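Local atomic coordinates of regulatory protein, TetR family (Rhodobacter sphaeroides 2.4.1, PDB entry 3BRU), a protein that represses transcription of its own operon as a TetR-family regulator, probably by binding two operator sequences in the promoter. Residues 103-108 / 164-169; 43-48 / 123-128; 158-163 / 177-182. All blocks are in the same frame, centred on the assembly; numbering follows the deposited sequence.

Contact 1: 103-108 / 164-169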
ATOM      1  N   ALA A 103     -16.994  22.264   9.105  1.00 24.93           N
ATOM      2  CA  ALA A 103     -16.847  22.595   7.687  1.00 24.48           C
ATOM      3  C   ALA A 103     -16.396  21.334   6.964  1.00 24.62           C
ATOM      4  O   ALA A 103     -15.770  20.442   7.578  1.00 25.02           O
ATOM      5  CB  ALA A 103     -15.842  23.710   7.510  1.00 23.86           C
ATOM      6  N   PRO A 104     -16.736  21.214   5.675  1.00 24.30           N
ATOM      7  CA  PRO A 104     -16.259  20.023   4.961  1.00 23.91           C
ATOM      8  C   PRO A 104     -14.782  19.600   5.180  1.00 23.93           C
ATOM      9  O   PRO A 104     -14.520  18.436   5.489  1.00 23.55           O
ATOM     10  CB  PRO A 104     -16.570  20.343   3.500  1.00 22.96           C
ATOM     11  CG  PRO A 104     -17.800  21.163   3.588  1.00 23.35           C
ATOM     12  CD  PRO A 104     -17.603  22.054   4.821  1.00 24.09           C
ATOM     13  N   LEU A 105     -13.822  20.507   5.057  1.00 23.70           N
ATOM     14  CA  LEU A 105     -12.426  20.066   5.174  1.00 23.35           C
ATOM     15  C   LEU A 105     -12.042  19.682   6.581  1.00 23.06           C
ATOM     16  O   LEU A 105     -11.219  18.804   6.766  1.00 22.48           O
ATOM     17  CB  LEU A 105     -11.467  21.091   4.602  1.00 23.63           C
ATOM     18  CG  LEU A 105     -11.572  21.246   3.070  1.00 24.71           C
ATOM     19  CD1 LEU A 105     -10.671  22.371   2.644  1.00 26.07           C
ATOM     20  CD2 LEU A 105     -11.274  19.937   2.264  1.00 23.48           C
ATOM     21  N   ALA A 106     -12.657  20.333   7.572  1.00 22.86           N
ATOM     22  CA  ALA A 106     -12.484  19.916   8.957  1.00 23.05           C
ATOM     23  C   ALA A 106     -13.008  18.514   9.272  1.00 23.16           C
ATOM     24  O   ALA A 106     -12.447  17.851  10.147  1.00 24.80           O
ATOM     25  CB  ALA A 106     -13.031  20.959   9.951  1.00 22.49           C
ATOM     26  N   ARG A 107     -14.066  18.066   8.581  1.00 22.71           N
ATOM     27  CA  ARG A 107     -14.534  16.682   8.680  1.00 22.44           C
ATOM     28  C   ARG A 107     -13.510  15.679   8.148  1.00 22.36           C
ATOM     29  O   ARG A 107     -13.431  14.553   8.636  1.00 22.50           O
ATOM     30  CB  ARG A 107     -15.823  16.459   7.900  1.00 21.90           C
ATOM     31  CG  ARG A 107     -16.996  17.220   8.393  1.00 22.60           C
ATOM     32  CD  ARG A 107     -18.039  17.183   7.347  1.00 20.91           C
ATOM     33  NE  ARG A 107     -18.959  18.270   7.571  1.00 25.21           N
ATOM     34  CZ  ARG A 107     -19.922  18.618   6.720  1.00 26.15           C
ATOM     35  NH1 ARG A 107     -20.083  17.946   5.587  1.00 24.21           N
ATOM     36  NH2 ARG A 107     -20.733  19.633   7.012  1.00 25.20           N
ATOM     37  N   LEU A 108     -12.767  16.074   7.123  1.00 21.57           N
ATOM     38  CA  LEU A 108     -11.732  15.205   6.579  1.00 21.75           C
ATOM     39  C   LEU A 108     -10.554  15.087   7.561  1.00 21.51           C
ATOM     40  O   LEU A 108     -10.014  14.025   7.739  1.00 21.14           O
ATOM     41  CB  LEU A 108     -11.285  15.666   5.179  1.00 21.39           C
ATOM     42  CG  LEU A 108     -10.228  14.741   4.532  1.00 22.33           C
ATOM     43  CD1 LEU A 108     -10.793  13.350   4.196  1.00 20.56           C
ATOM     44  CD2 LEU A 108      -9.532  15.379   3.298  1.00 20.69           C
ATOM     45  N   ARG A 164     -17.193  18.086  -3.059  1.00 28.38           N
ATOM     46  CA  ARG A 164     -18.192  18.952  -3.711  1.00 28.69           C
ATOM     47  C   ARG A 164     -18.795  19.956  -2.741  1.00 29.08           C
ATOM     48  O   ARG A 164     -19.032  21.095  -3.107  1.00 29.78           O
ATOM     49  CB  ARG A 164     -19.305  18.159  -4.384  1.00 28.50           C
ATOM     50  CG  ARG A 164     -18.942  17.681  -5.748  1.00 29.16           C
ATOM     51  CD  ARG A 164     -20.144  17.127  -6.529  1.00 34.37           C
ATOM     52  NE  ARG A 164     -20.667  15.931  -5.869  1.00 38.20           N
ATOM     53  CZ  ARG A 164     -20.170  14.702  -6.001  1.00 37.81           C
ATOM     54  NH1 ARG A 164     -19.133  14.478  -6.830  1.00 36.46           N
ATOM     55  NH2 ARG A 164     -20.723  13.709  -5.297  1.00 35.94           N
ATOM     56  N   GLU A 165     -19.040  19.543  -1.504  1.00 29.37           N
ATOM     57  CA  GLU A 165     -19.489  20.479  -0.476  1.00 29.80           C
ATOM     58  C   GLU A 165     -18.416  21.489  -0.071  1.00 29.25           C
ATOM     59  O   GLU A 165     -18.738  22.639   0.237  1.00 29.31           O
ATOM     60  CB  GLU A 165     -19.989  19.728   0.743  1.00 30.28           C
ATOM     61  CG  GLU A 165     -21.151  18.829   0.419  1.00 35.27           C
ATOM     62  CD  GLU A 165     -21.420  17.781   1.502  1.00 43.74           C
ATOM     63  OE1 GLU A 165     -20.781  17.851   2.592  1.00 46.94           O
ATOM     64  OE2 GLU A 165     -22.282  16.886   1.262  1.00 46.53           O
ATOM     65  N   ALA A 166     -17.145  21.065  -0.058  1.00 28.75           N
ATOM     66  CA  ALA A 166     -16.025  21.992   0.148  1.00 27.37           C
ATOM     67  C   ALA A 166     -15.946  23.034  -0.970  1.00 26.71           C
ATOM     68  O   ALA A 166     -15.615  24.180  -0.690  1.00 28.14           O
ATOM     69  CB  ALA A 166     -14.707  21.262   0.310  1.00 27.18           C
ATOM     70  N   GLN A 167     -16.289  22.673  -2.205  1.00 24.53           N
ATOM     71  CA  GLN A 167     -16.336  23.656  -3.297  1.00 22.72           C
ATOM     72  C   GLN A 167     -17.490  24.644  -3.172  1.00 21.84           C
ATOM     73  O   GLN A 167     -17.314  25.833  -3.414  1.00 21.35           O
ATOM     74  CB  GLN A 167     -16.415  22.962  -4.651  1.00 22.53           C
ATOM     75  CG  GLN A 167     -15.101  22.341  -5.057  1.00 22.15           C
ATOM     76  CD  GLN A 167     -15.103  21.819  -6.466  1.00 21.00           C
ATOM     77  OE1 GLN A 167     -15.999  21.085  -6.864  1.00 22.99           O
ATOM     78  NE2 GLN A 167     -14.079  22.173  -7.224  1.00 19.28           N
ATOM     79  N   ALA A 168     -18.659  24.129  -2.790  1.00 20.99           N
ATOM     80  CA  ALA A 168     -19.909  24.884  -2.739  1.00 20.52           C
ATOM     81  C   ALA A 168     -19.927  25.925  -1.622  1.00 20.42           C
ATOM     82  O   ALA A 168     -20.840  26.739  -1.537  1.00 20.26           O
ATOM     83  CB  ALA A 168     -21.101  23.927  -2.607  1.00 20.39           C
ATOM     84  N   CYS A 169     -18.901  25.892  -0.779  1.00 20.30           N
ATOM     85  CA  CYS A 169     -18.779  26.799   0.333  1.00 19.98           C
ATOM     86  C   CYS A 169     -17.428  27.543   0.305  1.00 19.75           C
ATOM     87  O   CYS A 169     -17.093  28.265   1.245  1.00 20.06           O
ATOM     88  CB  CYS A 169     -18.992  26.032   1.653  1.00 20.20           C
ATOM     89  SG  CYS A 169     -17.541  25.119   2.294  1.00 20.53           S
TER
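Pro-104 lays its ring against the backbone of the other segment where Glu-165 gives way to Ala-166. CG of Pro-104 stands 3.7 Å from the backbone carbon C of Glu-165. CB of Pro-104 lies 3.8 Å from CB of Ala-166. With only a CB on Ala-166, the CA atoms of Pro-104 and Ala-166 come within 5.2 Å. Leu-105 adds its CD2 methyl, 4.2 Å from CB of Ala-166, and so continues the apolar patch, with Phe-216 touching it from beyond the contact. This is the closely packed part. Proline suits the first turn of helix 104-120, since a residue there needs no N-H for an i to i-4 bond, and Ala-103 just before it occupies the N-cap. The contact thus joins the start of that helix to the last turn of helix 143-167, within the all-helical C-terminal domain of a TetR-family repressor. Toward solvent the fit is looser. Cys-169, beyond the helical turn, brings SG to 4.0 Å from CD of Pro-104, at the exposed border. On another flank Arg-107 and Glu-165 reach for each other, their side chains crossing at about a right angle. NH1 of Arg-107 makes a salt bridge to OE1 of Glu-165 at 3.1 Å, but the hydrogen bond within it is weak, bent to 126° at the hydrogen, and the two flat groups are turned 75° apart. The arginine chain is extended from CG to NE and carries the guanidinium toward Glu-165; its NH2 donates to O of Leu-102.

Contact 2: 43-48 / 123-128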
ATOM      1  N   LEU A  43      -6.061 -10.471  10.206  1.00 22.10           N
ATOM      2  CA  LEU A  43      -5.819  -9.936   8.852  1.00 22.00           C
ATOM      3  C   LEU A  43      -5.476  -8.453   8.723  1.00 21.61           C
ATOM      4  O   LEU A  43      -4.916  -8.030   7.678  1.00 21.86           O
ATOM      5  CB  LEU A  43      -6.990 -10.220   7.933  1.00 22.35           C
ATOM      6  CG  LEU A  43      -7.014 -11.576   7.247  1.00 23.20           C
ATOM      7  CD1 LEU A  43      -7.086 -12.714   8.268  1.00 23.86           C
ATOM      8  CD2 LEU A  43      -8.235 -11.581   6.312  1.00 22.53           C
ATOM      9  N   THR A  44      -5.813  -7.663   9.742  1.00 21.18           N
ATOM     10  CA  THR A  44      -5.342  -6.263   9.805  1.00 20.57           C
ATOM     11  C   THR A  44      -3.881  -6.202  10.322  1.00 20.71           C
ATOM     12  O   THR A  44      -3.161  -5.253  10.062  1.00 19.85           O
ATOM     13  CB  THR A  44      -6.288  -5.353  10.659  1.00 20.57           C
ATOM     14  OG1 THR A  44      -6.364  -5.847  11.994  1.00 16.36           O
ATOM     15  CG2 THR A  44      -7.708  -5.347  10.072  1.00 20.62           C
ATOM     16  N   GLU A  45      -3.460  -7.233  11.042  1.00 21.55           N
ATOM     17  CA  GLU A  45      -2.135  -7.277  11.625  1.00 23.33           C
ATOM     18  C   GLU A  45      -1.155  -7.980  10.682  1.00 24.07           C
ATOM     19  O   GLU A  45      -0.026  -7.518  10.484  1.00 24.32           O
ATOM     20  CB  GLU A  45      -2.196  -7.972  12.984  1.00 23.64           C
ATOM     21  CG  GLU A  45      -0.860  -8.034  13.693  1.00 29.97           C
ATOM     22  CD  GLU A  45      -0.963  -7.957  15.218  1.00 37.63           C
ATOM     23  OE1 GLU A  45      -2.114  -8.079  15.768  1.00 41.18           O
ATOM     24  OE2 GLU A  45       0.122  -7.774  15.859  1.00 38.33           O
ATOM     25  N   LYS A  46      -1.586  -9.101  10.110  1.00 24.78           N
ATOM     26  CA  LYS A  46      -0.771  -9.882   9.176  1.00 25.41           C
ATOM     27  C   LYS A  46      -1.393  -9.727   7.783  1.00 25.99           C
ATOM     28  O   LYS A  46      -1.347  -8.652   7.202  1.00 28.47           O
ATOM     29  CB  LYS A  46      -0.656 -11.342   9.616  1.00 24.61           C
ATOM     30  CG  LYS A  46      -0.097 -11.458  10.995  1.00 26.24           C
ATOM     31  CD  LYS A  46       0.698 -12.714  11.219  1.00 28.49           C
ATOM     32  CE  LYS A  46      -0.179 -13.840  11.737  1.00 31.74           C
ATOM     33  NZ  LYS A  46       0.611 -15.099  11.792  1.00 32.32           N
ATOM     34  N   GLY A  47      -1.999 -10.759   7.256  1.00 25.57           N
ATOM     35  CA  GLY A  47      -2.772 -10.620   6.049  1.00 25.22           C
ATOM     36  C   GLY A  47      -3.394 -11.973   5.811  1.00 25.50           C
ATOM     37  O   GLY A  47      -3.218 -12.904   6.618  1.00 25.39           O
ATOM     38  N   TYR A  48      -4.114 -12.093   4.701  1.00 25.16           N
ATOM     39  CA  TYR A  48      -4.799 -13.327   4.348  1.00 24.41           C
ATOM     40  C   TYR A  48      -3.857 -14.520   4.118  1.00 24.67           C
ATOM     41  O   TYR A  48      -4.072 -15.579   4.726  1.00 24.25           O
ATOM     42  CB  TYR A  48      -5.670 -13.058   3.136  1.00 23.87           C
ATOM     43  CG  TYR A  48      -6.485 -14.210   2.643  1.00 24.24           C
ATOM     44  CD1 TYR A  48      -7.819 -14.330   3.015  1.00 24.42           C
ATOM     45  CD2 TYR A  48      -5.936 -15.178   1.776  1.00 22.50           C
ATOM     46  CE1 TYR A  48      -8.602 -15.376   2.529  1.00 26.84           C
ATOM     47  CE2 TYR A  48      -6.726 -16.229   1.279  1.00 22.44           C
ATOM     48  CZ  TYR A  48      -8.060 -16.305   1.660  1.00 23.31           C
ATOM     49  OH  TYR A  48      -8.873 -17.322   1.237  1.00 23.64           O
ATOM     50  N   GLY A 123      -0.463   0.050  19.026  1.00 23.48           N
ATOM     51  CA  GLY A 123       0.900   0.405  18.627  1.00 22.20           C
ATOM     52  C   GLY A 123       1.219   0.520  17.133  1.00 22.16           C
ATOM     53  O   GLY A 123       2.362   0.285  16.754  1.00 20.97           O
ATOM     54  N   PHE A 124       0.237   0.874  16.290  1.00 21.70           N
ATOM     55  CA  PHE A 124       0.421   0.910  14.813  1.00 21.58           C
ATOM     56  C   PHE A 124       0.728  -0.438  14.176  1.00 21.96           C
ATOM     57  O   PHE A 124       1.244  -0.480  13.074  1.00 23.48           O
ATOM     58  CB  PHE A 124       1.433   1.984  14.375  1.00 21.00           C
ATOM     59  CG  PHE A 124       1.028   3.361  14.810  1.00 22.15           C
ATOM     60  CD1 PHE A 124       0.187   4.132  14.014  1.00 22.38           C
ATOM     61  CD2 PHE A 124       1.409   3.848  16.053  1.00 22.70           C
ATOM     62  CE1 PHE A 124      -0.258   5.377  14.446  1.00 22.38           C
ATOM     63  CE2 PHE A 124       0.975   5.093  16.493  1.00 22.84           C
ATOM     64  CZ  PHE A 124       0.134   5.853  15.670  1.00 21.53           C
ATOM     65  N   ARG A 125       0.386  -1.531  14.856  1.00 21.79           N
ATOM     66  CA  ARG A 125       0.581  -2.884  14.346  1.00 22.90           C
ATOM     67  C   ARG A 125      -0.578  -3.326  13.429  1.00 22.76           C
ATOM     68  O   ARG A 125      -0.458  -4.305  12.703  1.00 21.88           O
ATOM     69  CB  ARG A 125       0.732  -3.859  15.517  1.00 22.17           C
ATOM     70  CG  ARG A 125       2.070  -3.735  16.255  1.00 24.22           C
ATOM     71  CD  ARG A 125       2.189  -4.757  17.397  1.00 26.84           C
ATOM     72  NE  ARG A 125       1.088  -4.588  18.370  1.00 37.86           N
ATOM     73  CZ  ARG A 125       1.140  -3.923  19.536  1.00 39.50           C
ATOM     74  NH1 ARG A 125       2.262  -3.335  19.975  1.00 39.75           N
ATOM     75  NH2 ARG A 125       0.036  -3.850  20.275  1.00 40.45           N
ATOM     76  N   ARG A 126      -1.689  -2.592  13.458  1.00 23.08           N
ATOM     77  CA  ARG A 126      -2.857  -2.951  12.681  1.00 23.96           C
ATOM     78  C   ARG A 126      -3.221  -1.873  11.684  1.00 23.97           C
ATOM     79  O   ARG A 126      -3.400  -0.685  12.030  1.00 24.10           O
ATOM     80  CB  ARG A 126      -4.049  -3.218  13.590  1.00 24.01           C
ATOM     81  CG  ARG A 126      -3.917  -4.459  14.461  1.00 27.07           C
ATOM     82  CD  ARG A 126      -5.217  -4.684  15.251  1.00 30.26           C
ATOM     83  NE  ARG A 126      -4.963  -5.678  16.285  1.00 35.04           N
ATOM     84  CZ  ARG A 126      -5.740  -5.855  17.347  1.00 35.56           C
ATOM     85  NH1 ARG A 126      -6.828  -5.107  17.505  1.00 36.03           N
ATOM     86  NH2 ARG A 126      -5.422  -6.774  18.253  1.00 34.00           N
ATOM     87  N   GLY A 127      -3.352  -2.298  10.436  1.00 24.33           N
ATOM     88  CA  GLY A 127      -3.633  -1.377   9.360  1.00 24.22           C
ATOM     89  C   GLY A 127      -5.030  -1.527   8.819  1.00 24.78           C
ATOM     90  O   GLY A 127      -5.966  -1.940   9.528  1.00 24.85           O
ATOM     91  N   CYS A 128      -5.164  -1.185   7.541  1.00 24.38           N
ATOM     92  CA  CYS A 128      -6.422  -1.287   6.859  1.00 23.68           C
ATOM     93  C   CYS A 128      -6.547  -2.709   6.300  1.00 22.92           C
ATOM     94  O   CYS A 128      -5.634  -3.205   5.644  1.00 23.21           O
ATOM     95  CB  CYS A 128      -6.497  -0.242   5.750  1.00 23.28           C
ATOM     96  SG  CYS A 128      -8.090  -0.286   4.945  1.00 24.56           S
TER
HETATM   97  O   HOH W   1       1.928  -5.377  11.683  1.00 47.12           O
HETATM   98  O   HOH W   2      -2.125  -5.743  17.965  1.00 51.47           O
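The end of helix 31-45 runs up against the irregular chain of 123-128, and the CA atoms of Glu-45 and Arg-126 approach to 4.5 Å. One backbone hydrogen bond joins the segments: N of Gly-127 donates to O of Thr-44 at 3.0 Å, nearly straight at 173°. A CA-H...O contact from CA of Glu-45 to O of Arg-125, 3.6 Å, runs beside it, and a water bridges O of Glu-45 and O of Arg-125. O of Gly-127 lies 3.6 Å from CB of Thr-44. Among the side chains, OG1 of Thr-44 sits 3.6 Å from CD of Arg-126, but its proton is taken up within its own helix, by O of Leu-40, with O of Glu-41 as an alternative acceptor. Glu-45, with CG anti to the backbone N (chi1 -178°), runs alongside Arg-125, pointing the same way. Its OE1 forms a long salt bridge to NE of Arg-126, 3.8 Å, and shares a second water with NE of Arg-125, whose bond to that water is weak. One glutamate between two arginines would partly balance their charge, yet between 43-48 and 123-128 the one direct, straight bond is that of the backbone.

Contact 3: 158-163 / 177-182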
ATOM      1  N   ARG A 158     -17.942   8.823  -1.210  1.00 23.65           N
ATOM      2  CA  ARG A 158     -18.330   9.622  -0.043  1.00 23.85           C
ATOM      3  C   ARG A 158     -17.429  10.857   0.074  1.00 23.87           C
ATOM      4  O   ARG A 158     -17.890  11.941   0.409  1.00 24.17           O
ATOM      5  CB  ARG A 158     -18.277   8.789   1.237  1.00 23.40           C
ATOM      6  CG  ARG A 158     -19.282   7.660   1.256  1.00 24.31           C
ATOM      7  CD  ARG A 158     -19.283   6.977   2.626  1.00 27.09           C
ATOM      8  NE  ARG A 158     -19.856   7.843   3.657  1.00 26.12           N
ATOM      9  CZ  ARG A 158     -20.195   7.451   4.891  1.00 25.73           C
ATOM     10  NH1 ARG A 158     -20.014   6.184   5.285  1.00 22.76           N
ATOM     11  NH2 ARG A 158     -20.734   8.334   5.724  1.00 22.13           N
ATOM     12  N   THR A 159     -16.151  10.667  -0.254  1.00 23.64           N
ATOM     13  CA  THR A 159     -15.118  11.690  -0.156  1.00 22.81           C
ATOM     14  C   THR A 159     -15.264  12.771  -1.238  1.00 22.83           C
ATOM     15  O   THR A 159     -15.115  13.946  -0.931  1.00 23.43           O
ATOM     16  CB  THR A 159     -13.734  11.024  -0.166  1.00 22.16           C
ATOM     17  OG1 THR A 159     -13.746  10.007   0.833  1.00 23.50           O
ATOM     18  CG2 THR A 159     -12.602  11.997   0.138  1.00 20.19           C
ATOM     19  N   ALA A 160     -15.567  12.373  -2.472  1.00 22.69           N
ATOM     20  CA  ALA A 160     -15.861  13.319  -3.551  1.00 23.00           C
ATOM     21  C   ALA A 160     -17.064  14.180  -3.201  1.00 23.33           C
ATOM     22  O   ALA A 160     -17.070  15.374  -3.458  1.00 24.00           O
ATOM     23  CB  ALA A 160     -16.092  12.600  -4.838  1.00 21.25           C
ATOM     24  N   GLN A 161     -18.073  13.578  -2.592  1.00 24.58           N
ATOM     25  CA  GLN A 161     -19.251  14.333  -2.155  1.00 26.22           C
ATOM     26  C   GLN A 161     -18.832  15.375  -1.102  1.00 25.97           C
ATOM     27  O   GLN A 161     -19.243  16.519  -1.177  1.00 25.94           O
ATOM     28  CB  GLN A 161     -20.326  13.399  -1.635  1.00 26.29           C
ATOM     29  CG  GLN A 161     -21.622  14.084  -1.236  1.00 31.34           C
ATOM     30  CD  GLN A 161     -22.435  13.241  -0.236  1.00 37.91           C
ATOM     31  OE1 GLN A 161     -22.120  12.059   0.021  1.00 41.08           O
ATOM     32  NE2 GLN A 161     -23.482  13.845   0.339  1.00 40.83           N
ATOM     33  N   LEU A 162     -17.955  14.978  -0.173  1.00 26.33           N
ATOM     34  CA  LEU A 162     -17.352  15.892   0.791  1.00 25.77           C
ATOM     35  C   LEU A 162     -16.659  17.057   0.089  1.00 26.33           C
ATOM     36  O   LEU A 162     -16.896  18.231   0.443  1.00 25.09           O
ATOM     37  CB  LEU A 162     -16.352  15.151   1.676  1.00 25.94           C
ATOM     38  CG  LEU A 162     -15.801  15.908   2.885  1.00 26.07           C
ATOM     39  CD1 LEU A 162     -16.944  16.616   3.598  1.00 27.74           C
ATOM     40  CD2 LEU A 162     -15.114  14.955   3.871  1.00 25.56           C
ATOM     41  N   PHE A 163     -15.818  16.716  -0.901  1.00 26.16           N
ATOM     42  CA  PHE A 163     -15.129  17.704  -1.726  1.00 27.06           C
ATOM     43  C   PHE A 163     -16.084  18.610  -2.528  1.00 27.95           C
ATOM     44  O   PHE A 163     -15.785  19.784  -2.682  1.00 29.36           O
ATOM     45  CB  PHE A 163     -14.058  17.079  -2.652  1.00 25.84           C
ATOM     46  CG  PHE A 163     -12.897  16.437  -1.922  1.00 26.43           C
ATOM     47  CD1 PHE A 163     -12.424  16.951  -0.713  1.00 27.30           C
ATOM     48  CD2 PHE A 163     -12.246  15.324  -2.458  1.00 25.61           C
ATOM     49  CE1 PHE A 163     -11.336  16.330  -0.034  1.00 27.78           C
ATOM     50  CE2 PHE A 163     -11.159  14.726  -1.799  1.00 26.39           C
ATOM     51  CZ  PHE A 163     -10.706  15.224  -0.581  1.00 25.16           C
ATOM     52  N   ASP A 177     -10.946  18.906  -9.554  1.00 25.52           N
ATOM     53  CA  ASP A 177     -11.938  17.851  -9.782  1.00 26.88           C
ATOM     54  C   ASP A 177     -12.148  17.054  -8.471  1.00 26.55           C
ATOM     55  O   ASP A 177     -11.204  16.423  -7.974  1.00 25.84           O
ATOM     56  CB  ASP A 177     -11.519  16.941 -10.961  1.00 27.66           C
ATOM     57  CG  ASP A 177     -12.498  15.752 -11.199  1.00 31.22           C
ATOM     58  OD1 ASP A 177     -13.576  15.690 -10.563  1.00 35.37           O
ATOM     59  OD2 ASP A 177     -12.184  14.859 -12.037  1.00 35.15           O
ATOM     60  N   PRO A 178     -13.373  17.130  -7.879  1.00 27.08           N
ATOM     61  CA  PRO A 178     -13.624  16.415  -6.604  1.00 26.33           C
ATOM     62  C   PRO A 178     -13.428  14.900  -6.698  1.00 26.39           C
ATOM     63  O   PRO A 178     -12.932  14.295  -5.743  1.00 26.19           O
ATOM     64  CB  PRO A 178     -15.067  16.793  -6.228  1.00 26.04           C
ATOM     65  CG  PRO A 178     -15.660  17.456  -7.416  1.00 26.49           C
ATOM     66  CD  PRO A 178     -14.539  17.939  -8.306  1.00 26.79           C
ATOM     67  N   ASP A 179     -13.761  14.289  -7.831  1.00 26.10           N
ATOM     68  CA  ASP A 179     -13.574  12.837  -7.969  1.00 26.03           C
ATOM     69  C   ASP A 179     -12.101  12.415  -8.038  1.00 24.90           C
ATOM     70  O   ASP A 179     -11.726  11.380  -7.461  1.00 24.09           O
ATOM     71  CB  ASP A 179     -14.288  12.316  -9.205  1.00 26.90           C
ATOM     72  CG  ASP A 179     -15.781  12.399  -9.080  1.00 32.37           C
ATOM     73  OD1 ASP A 179     -16.332  11.803  -8.106  1.00 38.49           O
ATOM     74  OD2 ASP A 179     -16.397  13.049  -9.968  1.00 35.90           O
ATOM     75  N   ALA A 180     -11.299  13.194  -8.775  1.00 23.46           N
ATOM     76  CA  ALA A 180      -9.850  12.953  -8.935  1.00 22.96           C
ATOM     77  C   ALA A 180      -9.115  13.148  -7.613  1.00 22.07           C
ATOM     78  O   ALA A 180      -8.240  12.366  -7.209  1.00 21.74           O
ATOM     79  CB  ALA A 180      -9.251  13.879 -10.042  1.00 21.59           C
ATOM     80  N   LEU A 181      -9.511  14.189  -6.915  1.00 22.54           N
ATOM     81  CA  LEU A 181      -8.938  14.457  -5.603  1.00 22.93           C
ATOM     82  C   LEU A 181      -9.323  13.363  -4.570  1.00 22.53           C
ATOM     83  O   LEU A 181      -8.468  12.888  -3.802  1.00 23.45           O
ATOM     84  CB  LEU A 181      -9.359  15.846  -5.164  1.00 22.91           C
ATOM     85  CG  LEU A 181      -8.382  16.496  -4.196  1.00 24.13           C
ATOM     86  CD1 LEU A 181      -7.020  16.643  -4.833  1.00 19.61           C
ATOM     87  CD2 LEU A 181      -8.969  17.826  -3.754  1.00 26.24           C
ATOM     88  N   ALA A 182     -10.573  12.907  -4.613  1.00 21.45           N
ATOM     89  CA  ALA A 182     -11.029  11.815  -3.738  1.00 21.12           C
ATOM     90  C   ALA A 182     -10.231  10.536  -3.998  1.00 21.60           C
ATOM     91  O   ALA A 182      -9.906   9.818  -3.064  1.00 21.70           O
ATOM     92  CB  ALA A 182     -12.529  11.558  -3.911  1.00 19.10           C
TER
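Phe-163 pushes the rim of its ring against the first turn of helix 178-199, with CE2 3.4 Å from N of Ala-182 and CD2 3.5 Å from O of Pro-178. Both backbone atoms lie in the ring plane and are bonded to each other within the helix, so each already has a partner. One face receives CD2 of Leu-181 over its centre, a CH-pi contact at 4.3 Å from the centroid, 10° off the normal. On the opposite face O of Thr-159 stands above the ring, toward its rim. CG of Phe-163, anti to the carbonyl carbon (chi1 -65°), starts the ring toward helix 178-199. CB of Phe-163 packs on CB of Pro-178 at 3.7 Å. An alanine in place of Phe-163 would probably leave a gap beside Ala-182 and deprive Leu-181 of the ring under its methyl, though the CB contact with Pro-178 would remain. Small residues suit the crossing: CB of Ala-182 lies 3.5 Å from N of Ala-160, and the axes of segments 158-163 and 178-182 come within 8.1 Å. Thr-159 turns its carbon side to Ala-182, CB to CB 4.0 Å, while its OG1 bonds to O of Trp-155 and NE1 of Trp-186. OD1 of Asp-179 touches CB of Ala-160 at the exposed border, and Asp-177, the N-cap, accepts from N of Asp-179. Two helices linked by about ten residues and crossing at 128° between their N-to-C directions pack here through alanines and one aromatic ring in the helical C-terminal domain of a TetR-family protein.

Contacts 1 and 3 belong to the same end of the C-terminal domain and share helix 143-167: 103-108 packs on its last turn, and 177-182 on the turns just before. Their centres are 10 Å apart, and Leu-108 meets Phe-163 between them. Contact 3 is the buried one, made of largely apolar side chains, with one ring edge on helix backbone; contact 1 is partly buried, apolar inside with a salt bridge outside whose hydrogen bond is weak. Contact 2 lies on the other side of the chain's centre, about 31 Å from contact 1 centre to centre. As a surface contact between the DNA-binding region and the C-terminal domain, it relies on backbone, waters and charge. Contacts 2 and 3 also touch the second subunit.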